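PDB 5NTD: leucyl aminopeptidase from Trypanosoma brucei brucei, which probably removes leucine and other amino acids from the N-termini of peptides as a manganese-dependent M17 aminopeptidase, and binds the inhibitor bestatin. Local coordinates for residues Ala129-Val134 and Thr139-Phe144. Sequence-based numbering, arbitrary orientation.
Unlike the reference sequence in segment 139-144: Thr139 (reference Ala).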
# COMPACT_ATOMS: atom_id res chain seq x y z
N ALA G 129 -11.25 36.70 8.24
CA ALA G 129 -11.26 36.62 9.69
C ALA G 129 -12.19 37.70 10.30
O ALA G 129 -12.99 37.44 11.19
CB ALA G 129 -9.85 36.78 10.25
N ALA G 130 -12.05 38.93 9.82
CA ALA G 130 -12.83 40.07 10.34
C ALA G 130 -14.32 39.86 10.13
O ALA G 130 -15.12 40.16 10.99
CB ALA G 130 -12.41 41.37 9.69
N LEU G 131 -14.69 39.32 8.99
CA LEU G 131 -16.11 39.09 8.68
C LEU G 131 -16.76 38.00 9.56
O LEU G 131 -17.97 37.85 9.59
CB LEU G 131 -16.29 38.75 7.22
CG LEU G 131 -16.00 39.92 6.29
CD1 LEU G 131 -16.02 39.47 4.86
CD2 LEU G 131 -17.05 41.02 6.49
N ASP G 132 -15.93 37.21 10.23
CA ASP G 132 -16.43 36.25 11.21
C ASP G 132 -17.06 36.95 12.42
O ASP G 132 -17.75 36.32 13.19
CB ASP G 132 -15.32 35.32 11.69
CG ASP G 132 -15.71 33.85 11.63
OD1 ASP G 132 -16.45 33.44 10.71
OD2 ASP G 132 -15.25 33.10 12.50
N GLU G 133 -16.81 38.24 12.58
CA GLU G 133 -17.41 39.04 13.67
C GLU G 133 -18.76 39.68 13.30
O GLU G 133 -19.38 40.35 14.10
CB GLU G 133 -16.48 40.12 14.23
CG GLU G 133 -15.30 39.62 15.08
CD GLU G 133 -14.46 40.72 15.76
OE1 GLU G 133 -14.20 41.81 15.17
OE2 GLU G 133 -14.03 40.49 16.93
N VAL G 134 -19.24 39.42 12.09
CA VAL G 134 -20.54 39.92 11.66
C VAL G 134 -21.60 39.34 12.60
O VAL G 134 -21.64 38.14 12.81
CB VAL G 134 -20.85 39.60 10.19
CG1 VAL G 134 -22.31 39.80 9.85
CG2 VAL G 134 -20.03 40.51 9.29
N THR G 139 -26.24 42.77 5.99
CA THR G 139 -25.62 44.05 6.30
C THR G 139 -24.53 44.36 5.27
O THR G 139 -24.07 43.50 4.51
CB THR G 139 -24.98 44.11 7.70
OG1 THR G 139 -23.76 43.35 7.75
CG2 THR G 139 -25.96 43.61 8.76
N THR G 140 -24.15 45.63 5.27
CA THR G 140 -23.05 46.13 4.47
C THR G 140 -21.90 46.43 5.40
O THR G 140 -22.05 47.17 6.36
CB THR G 140 -23.47 47.37 3.67
OG1 THR G 140 -24.45 46.98 2.71
CG2 THR G 140 -22.30 47.94 2.90
N VAL G 141 -20.75 45.84 5.10
CA VAL G 141 -19.53 46.05 5.90
C VAL G 141 -18.56 46.95 5.14
O VAL G 141 -18.18 46.66 4.00
CB VAL G 141 -18.82 44.71 6.26
CG1 VAL G 141 -17.54 44.94 7.04
CG2 VAL G 141 -19.77 43.82 7.04
N ASP G 142 -18.11 48.00 5.81
CA ASP G 142 -17.14 48.93 5.23
C ASP G 142 -15.75 48.35 5.45
O ASP G 142 -15.34 48.08 6.55
CB ASP G 142 -17.23 50.32 5.85
CG ASP G 142 -18.59 50.98 5.62
OD1 ASP G 142 -19.18 50.83 4.53
OD2 ASP G 142 -19.04 51.69 6.53
N VAL G 143 -15.06 48.10 4.34
CA VAL G 143 -13.69 47.60 4.36
C VAL G 143 -12.79 48.70 3.84
O VAL G 143 -12.66 48.95 2.64
CB VAL G 143 -13.52 46.32 3.52
CG1 VAL G 143 -12.15 45.73 3.71
CG2 VAL G 143 -14.57 45.29 3.91
N PHE G 144 -12.12 49.32 4.79
CA PHE G 144 -11.19 50.42 4.48
C PHE G 144 -9.83 49.81 4.25
O PHE G 144 -9.22 49.22 5.15
CB PHE G 144 -11.09 51.41 5.64
CG PHE G 144 -12.34 52.22 5.85
CD1 PHE G 144 -13.40 51.72 6.57
CD2 PHE G 144 -12.44 53.52 5.32
CE1 PHE G 144 -14.54 52.47 6.76
CE2 PHE G 144 -13.58 54.28 5.52
CZ PHE G 144 -14.64 53.75 6.22
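Val141 packs both methyls against Leu131 and one of them, CG2, against Val134, and the contact between the segments is made by apolar side chains, with no hydrogen bond across it. The CD2 branch of Leu131 reaches over both methyls of the valine, lying 3.9 Å from Val141 CG2 and 4.0 Å from Val141 CG1. The bond from CA to CB of Leu131 does not aim at the strand, but with CG beside the backbone N (chi1 -68°) CD2 comes up against Val141. Val134 comes to the same Val141 CG2 through its own CG2, at 4.0 Å, so this one methyl touches both residues. At the edge of the patch Thr139 makes a looser approach, its OG1 lying 4.4 Å from Val134 CG1.

Leu131 to Val134 form a type I beta turn, closed by Val134 N to Leu131 O at 3.2 Å, and the CB of Val134 points toward the strand segment. Beside the patch, Glu133 forms a salt bridge with Arg101 and packs on Tyr84 of a second subunit.

The contact joins consecutive elements of the macro-like N-terminal domain, linked by a short loop: the C-terminal part of helix 120-131 and the turn at Leu131-Val134 pack on the start of strand 140-145, away from the manganese site. In the mixed six-stranded sheet of this domain, strand 140-145 runs between the parallel strands 46-52 and 183-188: Val141 also touches Leu46, Val48 and Leu184, while Leu131 rests on Leu184 and Val134 on Leu46.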